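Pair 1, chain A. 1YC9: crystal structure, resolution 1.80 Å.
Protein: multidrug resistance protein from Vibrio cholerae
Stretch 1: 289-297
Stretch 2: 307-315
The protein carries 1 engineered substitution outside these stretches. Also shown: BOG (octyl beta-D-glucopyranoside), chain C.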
# COMPACT_ATOMS: atom_id res chain seq x y z
N LEU A 289 31.63 33.31 -3.01
CA LEU A 289 32.13 34.56 -2.55
C LEU A 289 31.83 34.60 -1.04
O LEU A 289 30.72 34.19 -0.61
CB LEU A 289 31.41 35.70 -3.24
CG LEU A 289 31.83 37.11 -2.90
CD1 LEU A 289 33.15 37.54 -3.44
CD2 LEU A 289 30.73 38.01 -3.57
N SER A 290 32.82 35.01 -0.27
CA SER A 290 32.68 35.13 1.19
C SER A 290 33.21 36.47 1.60
O SER A 290 34.11 37.05 0.98
CB SER A 290 33.54 34.04 1.94
OG SER A 290 32.91 32.81 1.67
N ALA A 291 32.70 36.97 2.72
CA ALA A 291 33.17 38.18 3.24
C ALA A 291 32.81 38.27 4.73
O ALA A 291 31.87 37.62 5.19
CB ALA A 291 32.58 39.41 2.47
N PHE A 292 33.57 39.08 5.43
CA PHE A 292 33.20 39.46 6.79
C PHE A 292 33.73 40.79 7.14
O PHE A 292 34.65 41.31 6.50
CB PHE A 292 33.73 38.38 7.81
CG PHE A 292 35.12 38.54 8.22
CD1 PHE A 292 35.45 39.24 9.40
CD2 PHE A 292 36.15 37.97 7.49
CE1 PHE A 292 36.76 39.39 9.80
CE2 PHE A 292 37.44 38.07 7.93
CZ PHE A 292 37.77 38.78 9.02
N ILE A 293 33.15 41.40 8.19
CA ILE A 293 33.63 42.61 8.72
C ILE A 293 33.30 42.60 10.19
O ILE A 293 32.28 42.10 10.55
CB ILE A 293 32.89 43.86 8.07
CG1 ILE A 293 33.57 45.16 8.46
CG2 ILE A 293 31.44 43.81 8.39
CD1 ILE A 293 35.05 45.33 8.17
N GLY A 294 34.15 43.17 10.96
CA GLY A 294 33.96 43.23 12.41
C GLY A 294 35.21 43.60 13.16
O GLY A 294 36.04 44.39 12.77
N TYR A 295 35.29 43.07 14.40
CA TYR A 295 36.29 43.37 15.36
C TYR A 295 36.87 42.04 15.92
O TYR A 295 36.15 41.06 16.06
CB TYR A 295 35.64 43.98 16.57
CG TYR A 295 34.81 45.24 16.20
CD1 TYR A 295 33.45 45.11 15.94
CD2 TYR A 295 35.40 46.47 16.17
CE1 TYR A 295 32.69 46.23 15.66
CE2 TYR A 295 34.62 47.61 15.91
CZ TYR A 295 33.29 47.46 15.67
OH TYR A 295 32.47 48.52 15.41
N GLN A 296 38.16 42.07 16.11
CA GLN A 296 38.93 40.97 16.73
C GLN A 296 39.96 41.62 17.61
O GLN A 296 40.70 42.52 17.21
CB GLN A 296 39.56 40.09 15.64
CG GLN A 296 38.58 39.39 14.75
CD GLN A 296 39.24 38.74 13.55
OE1 GLN A 296 40.32 39.15 13.14
NE2 GLN A 296 38.62 37.71 13.03
N ALA A 297 40.11 41.13 18.87
CA ALA A 297 41.06 41.68 19.76
C ALA A 297 41.60 40.69 20.81
O ALA A 297 40.86 39.83 21.24
CB ALA A 297 40.47 42.93 20.47
N GLY A 307 41.94 50.25 15.07
CA GLY A 307 42.87 49.28 14.49
C GLY A 307 42.54 47.80 14.66
O GLY A 307 43.15 46.96 13.99
N ASN A 308 41.56 47.49 15.52
CA ASN A 308 41.11 46.12 15.79
C ASN A 308 39.96 45.71 14.97
O ASN A 308 39.37 44.66 15.17
CB ASN A 308 40.85 45.90 17.30
CG ASN A 308 42.13 45.97 18.10
OD1 ASN A 308 43.20 46.04 17.54
ND2 ASN A 308 42.00 45.91 19.45
N ASP A 309 39.60 46.54 13.95
CA ASP A 309 38.71 46.04 12.99
C ASP A 309 39.44 45.06 12.10
O ASP A 309 40.65 45.11 11.93
CB ASP A 309 38.11 47.16 12.09
CG ASP A 309 39.09 48.08 11.54
OD1 ASP A 309 40.20 48.34 12.01
OD2 ASP A 309 38.72 48.79 10.52
N ALA A 310 38.66 44.16 11.56
CA ALA A 310 39.14 43.12 10.62
C ALA A 310 38.05 42.85 9.62
O ALA A 310 36.88 42.86 9.89
CB ALA A 310 39.49 41.85 11.32
N GLY A 311 38.47 42.48 8.42
CA GLY A 311 37.52 42.19 7.39
C GLY A 311 38.19 41.53 6.21
O GLY A 311 39.41 41.58 6.11
N ALA A 312 37.38 40.93 5.42
CA ALA A 312 37.83 40.31 4.19
C ALA A 312 36.74 40.09 3.18
O ALA A 312 35.58 39.94 3.51
CB ALA A 312 38.52 38.97 4.55
N ILE A 313 37.11 40.05 1.89
CA ILE A 313 36.23 39.65 0.88
C ILE A 313 37.02 38.89 -0.18
O ILE A 313 38.10 39.31 -0.55
CB ILE A 313 35.55 40.88 0.16
CG1 ILE A 313 34.60 40.37 -0.87
CG2 ILE A 313 36.53 41.86 -0.27
CD1 ILE A 313 33.52 41.35 -1.20
N GLY A 314 36.40 37.89 -0.73
CA GLY A 314 36.93 37.28 -1.95
C GLY A 314 36.27 36.04 -2.45
O GLY A 314 35.55 35.33 -1.75
N PRO A 315 36.49 35.79 -3.72
CA PRO A 315 35.98 34.59 -4.35
C PRO A 315 36.90 33.38 -4.01
O PRO A 315 38.10 33.60 -3.73
CB PRO A 315 36.02 34.95 -5.83
CG PRO A 315 37.16 35.81 -5.94
CD PRO A 315 37.22 36.65 -4.69
C1 BOG C . 35.03 50.18 12.72
O1 BOG C . 34.19 49.33 12.04
C2 BOG C . 35.01 51.65 12.21
O2 BOG C . 34.63 51.79 10.82
C3 BOG C . 36.21 52.38 12.71
O3 BOG C . 36.22 53.74 12.40
C4 BOG C . 37.19 51.86 13.74
O4 BOG C . 38.53 52.30 13.74
C5 BOG C . 37.10 50.34 13.98
O5 BOG C . 36.07 49.61 13.49
C6 BOG C . 37.80 49.76 15.22
O6 BOG C . 36.99 50.39 16.27
C1' BOG C . 34.26 47.91 12.12
C2' BOG C . 32.89 47.33 12.11
C3' BOG C . 31.96 47.90 11.04
C4' BOG C . 30.65 47.15 10.98
C5' BOG C . 29.77 47.72 9.90
C6' BOG C . 28.57 46.83 9.56
C7' BOG C . 27.35 47.09 10.41
C8' BOG C . 26.13 46.37 9.84

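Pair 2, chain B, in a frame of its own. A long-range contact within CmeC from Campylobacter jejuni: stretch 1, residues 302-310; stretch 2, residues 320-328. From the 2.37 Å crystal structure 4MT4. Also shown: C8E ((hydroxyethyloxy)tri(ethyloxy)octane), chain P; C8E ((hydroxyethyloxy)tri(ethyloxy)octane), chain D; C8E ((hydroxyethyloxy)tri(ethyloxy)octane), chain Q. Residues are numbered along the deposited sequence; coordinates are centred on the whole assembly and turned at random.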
# COMPACT_ATOMS: atom_id res chain seq x y z
N LEU B 302 -28.50 6.46 35.24
CA LEU B 302 -28.75 7.25 36.44
C LEU B 302 -28.59 8.74 36.15
O LEU B 302 -27.59 9.17 35.58
CB LEU B 302 -27.81 6.83 37.57
CG LEU B 302 -28.41 5.96 38.68
CD1 LEU B 302 -29.07 4.71 38.12
CD2 LEU B 302 -27.34 5.59 39.70
N THR B 303 -29.58 9.52 36.56
CA THR B 303 -29.53 10.97 36.41
C THR B 303 -29.84 11.67 37.73
O THR B 303 -30.63 11.17 38.53
CB THR B 303 -30.50 11.48 35.33
OG1 THR B 303 -31.82 10.99 35.61
CG2 THR B 303 -30.07 11.00 33.95
N GLY B 304 -29.21 12.81 37.96
CA GLY B 304 -29.42 13.56 39.18
C GLY B 304 -29.26 15.05 38.96
O GLY B 304 -28.42 15.49 38.17
N LEU B 305 -30.08 15.84 39.66
CA LEU B 305 -30.02 17.29 39.56
C LEU B 305 -30.01 17.93 40.94
O LEU B 305 -30.71 17.48 41.85
CB LEU B 305 -31.19 17.82 38.74
CG LEU B 305 -31.39 19.34 38.73
CD1 LEU B 305 -30.27 20.03 37.97
CD2 LEU B 305 -32.75 19.72 38.14
N LEU B 306 -29.20 18.97 41.10
CA LEU B 306 -29.20 19.77 42.32
C LEU B 306 -29.00 21.24 41.96
O LEU B 306 -27.91 21.63 41.53
CB LEU B 306 -28.11 19.31 43.29
CG LEU B 306 -28.01 20.14 44.57
CD1 LEU B 306 -29.31 20.06 45.37
CD2 LEU B 306 -26.82 19.71 45.41
N GLY B 307 -30.04 22.04 42.12
CA GLY B 307 -29.95 23.45 41.78
C GLY B 307 -31.20 24.26 42.04
O GLY B 307 -31.81 24.16 43.10
N PHE B 308 -31.59 25.07 41.05
CA PHE B 308 -32.67 26.03 41.23
C PHE B 308 -33.63 26.08 40.05
O PHE B 308 -33.25 25.80 38.91
CB PHE B 308 -32.09 27.42 41.47
CG PHE B 308 -31.15 27.50 42.65
CD1 PHE B 308 -31.63 27.75 43.92
CD2 PHE B 308 -29.78 27.33 42.47
CE1 PHE B 308 -30.77 27.83 45.00
CE2 PHE B 308 -28.92 27.41 43.55
CZ PHE B 308 -29.41 27.66 44.81
N GLU B 309 -34.88 26.44 40.33
CA GLU B 309 -35.86 26.71 39.29
C GLU B 309 -36.88 27.75 39.75
O GLU B 309 -37.40 27.67 40.86
CB GLU B 309 -36.59 25.43 38.86
CG GLU B 309 -37.59 25.65 37.74
CD GLU B 309 -38.29 24.38 37.30
OE1 GLU B 309 -38.06 23.32 37.92
OE2 GLU B 309 -39.06 24.44 36.32
N SER B 310 -37.15 28.73 38.90
CA SER B 310 -38.12 29.77 39.21
C SER B 310 -38.73 30.35 37.93
O SER B 310 -38.13 30.29 36.86
CB SER B 310 -37.47 30.88 40.03
OG SER B 310 -38.40 31.92 40.31
N GLY B 320 -36.90 29.30 48.14
CA GLY B 320 -38.06 28.65 47.56
C GLY B 320 -37.86 28.23 46.12
O GLY B 320 -38.80 27.80 45.45
N SER B 321 -36.63 28.36 45.63
CA SER B 321 -36.30 27.95 44.27
C SER B 321 -35.41 26.71 44.28
O SER B 321 -35.15 26.12 43.24
CB SER B 321 -35.63 29.08 43.51
OG SER B 321 -36.51 30.17 43.31
N LYS B 322 -34.96 26.31 45.47
CA LYS B 322 -34.13 25.12 45.61
C LYS B 322 -34.89 23.87 45.17
O LYS B 322 -36.05 23.68 45.54
CB LYS B 322 -33.64 24.95 47.05
CG LYS B 322 -32.57 25.95 47.46
CD LYS B 322 -31.86 25.52 48.73
CE LYS B 322 -32.81 25.52 49.92
NZ LYS B 322 -32.10 25.15 51.18
N THR B 323 -34.23 23.04 44.38
CA THR B 323 -34.85 21.83 43.85
C THR B 323 -33.83 20.73 43.59
O THR B 323 -32.64 21.01 43.40
CB THR B 323 -35.61 22.13 42.54
OG1 THR B 323 -36.27 20.94 42.09
CG2 THR B 323 -34.65 22.60 41.45
N TRP B 324 -34.29 19.49 43.60
CA TRP B 324 -33.45 18.36 43.22
C TRP B 324 -34.29 17.21 42.69
O TRP B 324 -35.49 17.14 42.96
CB TRP B 324 -32.59 17.89 44.39
CG TRP B 324 -33.34 17.54 45.65
CD1 TRP B 324 -33.44 18.30 46.78
CD2 TRP B 324 -34.09 16.34 45.92
NE1 TRP B 324 -34.20 17.66 47.72
CE2 TRP B 324 -34.61 16.46 47.22
CE3 TRP B 324 -34.36 15.19 45.18
CZ2 TRP B 324 -35.40 15.46 47.79
CZ3 TRP B 324 -35.15 14.20 45.75
CH2 TRP B 324 -35.65 14.34 47.04
N ASN B 325 -33.66 16.33 41.93
CA ASN B 325 -34.30 15.09 41.50
C ASN B 325 -33.27 13.99 41.24
O ASN B 325 -32.10 14.27 40.98
CB ASN B 325 -35.15 15.32 40.24
CG ASN B 325 -34.33 15.77 39.05
OD1 ASN B 325 -34.27 16.96 38.74
ND2 ASN B 325 -33.70 14.82 38.36
N ILE B 326 -33.72 12.75 41.33
CA ILE B 326 -32.88 11.60 41.04
C ILE B 326 -33.71 10.60 40.24
O ILE B 326 -34.88 10.37 40.54
CB ILE B 326 -32.32 10.95 42.33
CG1 ILE B 326 -31.47 9.72 42.01
CG2 ILE B 326 -33.46 10.59 43.29
CD1 ILE B 326 -30.85 9.07 43.22
N GLY B 327 -33.11 10.04 39.19
CA GLY B 327 -33.84 9.15 38.30
C GLY B 327 -33.05 7.97 37.78
O GLY B 327 -31.84 8.06 37.56
N GLY B 328 -33.74 6.86 37.58
CA GLY B 328 -33.16 5.68 36.97
C GLY B 328 -34.02 5.25 35.80
O GLY B 328 -35.24 5.37 35.86
C1 C8E P . -25.30 16.04 40.99
C2 C8E P . -26.26 16.24 42.11
C3 C8E P . -27.32 15.20 42.31
C4 C8E P . -28.20 15.33 43.51
C5 C8E P . -29.22 14.27 43.73
C6 C8E P . -30.16 14.46 44.87
C7 C8E P . -30.85 13.27 45.42
C8 C8E P . -31.35 13.38 46.82
O9 C8E P . -32.60 12.89 47.11
C10 C8E P . -32.75 11.56 47.44
C11 C8E P . -33.40 11.25 48.74
O12 C8E P . -34.59 10.56 48.72
C13 C8E P . -35.69 11.06 49.38
C14 C8E P . -35.52 11.63 50.75
O15 C8E P . -36.53 12.45 51.21
C16 C8E P . -37.08 12.22 52.45
C17 C8E P . -38.37 12.89 52.76
O18 C8E P . -38.34 14.18 53.24
C19 C8E P . -39.52 14.84 53.52
C20 C8E P . -39.61 15.67 54.76
O21 C8E P . -40.84 16.19 55.10
C1 C8E D . -26.38 2.42 41.81
C2 C8E D . -27.87 2.39 41.75
C3 C8E D . -28.62 3.10 42.82
C4 C8E D . -30.11 3.12 42.72
C5 C8E D . -30.74 4.06 41.76
C6 C8E D . -32.19 3.85 41.47
C7 C8E D . -32.93 4.92 40.73
C8 C8E D . -33.45 6.07 41.53
O9 C8E D . -34.82 6.18 41.66
C10 C8E D . -35.34 7.27 42.33
C11 C8E D . -36.70 7.13 42.94
O12 C8E D . -36.80 6.40 44.11
C13 C8E D . -38.02 6.27 44.72
C14 C8E D . -38.03 5.80 46.14
O15 C8E D . -39.26 5.65 46.73
C16 C8E D . -40.21 4.87 46.11
C17 C8E D . -41.55 4.79 46.75
O18 C8E D . -42.62 4.54 45.92
C19 C8E D . -43.89 4.86 46.36
C20 C8E D . -44.31 4.31 47.68
O21 C8E D . -45.50 4.76 48.22
C1 C8E Q . -30.93 19.95 50.63
C2 C8E Q . -29.86 20.17 49.62
C3 C8E Q . -29.02 21.39 49.74
C4 C8E Q . -29.15 22.44 48.69
C5 C8E Q . -27.92 23.18 48.29
C6 C8E Q . -28.02 24.08 47.11
C7 C8E Q . -26.81 24.25 46.25
C8 C8E Q . -27.03 24.72 44.85
O9 C8E Q . -26.09 24.40 43.90
C10 C8E Q . -26.33 24.73 42.58
C11 C8E Q . -25.22 25.34 41.79
O12 C8E Q . -25.47 25.60 40.46
C13 C8E Q . -24.45 25.47 39.54
C14 C8E Q . -24.38 26.49 38.45
O15 C8E Q . -24.15 26.04 37.17
C16 C8E Q . -23.19 26.67 36.40
C17 C8E Q . -23.37 26.68 34.93
O18 C8E Q . -22.57 27.51 34.18
C19 C8E Q . -21.26 27.72 34.53
C20 C8E Q . -20.86 29.06 35.07
O21 C8E Q . -19.67 29.16 35.76
O HOH W 1 -38.39 22.52 40.71

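Pair 1 and pair 2 share an antiparallel arrangement closed by the same ladder of backbone hydrogen bonds, and the N, CA and C atoms of 14 central residues superpose with an RMSD of 0.7 Å. The first stretch is one unbroken strand in pair 1 but turns a corner at Gly B307 in pair 2. The register is identical. In pair 1, Ser A290, Phe A292 and Gly A294 form hydrogen-bonded pairs with Gly A314, Ala A312 and Ala A310; in pair 2, Thr B303, Leu B305 and Gly B307 pair in the same way with Gly B327, Asn B325 and Thr B323. Each of these pairs exchanges two N-H...O bonds, such as Phe A292 N to Ala A312 O at 2.9 Å and its counterpart Leu B305 N to Asn B325 O at 2.9 Å. A seventh bond ends both ladders, from Gln A296 N to Asn A308 O (3.0 Å) and from Glu B309 N to Ser B321 O (2.9 Å). The buried areas are also alike, 685 and 704 Å².

Glycine occupies both members of three matched positions, Gly A294 with Gly B307, Gly A314 with Gly B327, and, less closely, Gly A307 with Gly B320. At Gly B327, an ideal CB would lie 3.1 Å from Thr B303 OG1, a tight approach.

On the face carrying Phe A292, pair 1 packs an aromatic ring against small residues. The ring lies over the opposing strand, with Gly A311 CA 3.9 Å from its centroid in a CH-pi contact over the face, while Phe A292 CE2 meets Ala A312 CB at 3.7 Å and Phe A292 CE1 meets Ala A310 CB at 4.0 Å. Pair 2 fills this face with a smaller residue on the first stretch and larger ones on the second: Leu B305 stands at the position of the phenylalanine, and Asn B325 and Thr B323 at those of the alanines. Asn B325 reaches back across the strands, bringing its OD1 to 3.2 Å from Leu B305 CB. Nearby, a water donates to both Glu B309 OE1 (2.9 Å) and Thr B323 OG1 (3.0 Å), linking the strands through polar groups; at the matched positions of pair 1, Gln A296 OE1 instead approaches the methyl Ala A310 CB at 3.4 Å.

The other face shows the sharpest exchange. Gly A311 of pair 1 matches Trp B324. In pair 1 the end of Ile A293 bends over the glycine, its CD1 4.1 Å from Gly A311 CA, and an ideal CB on the glycine would clash with that CD1 at 2.8 Å. In pair 2 the end of the tryptophan leads away from the first stretch, and Leu B306 CD1 contacts Trp B324 CB at 4.1 Å. The indole presents one face to a bound detergent, with Trp B324 CZ3 3.2 Å from O9 of C8E (chain P). At the position of Ala A291, whose CB packs 4.0 Å from Ile A313 CG1, stands Gly B304, where an ideal CB would be crowded by C3 of C8E (chain P) at 3.1 Å. Detergent also borders the matched aromatics: Tyr A295 CE2 lies 3.5 Å from BOG O5, and Phe B308 CE2 lies 3.5 Å from C8 of C8E (chain Q).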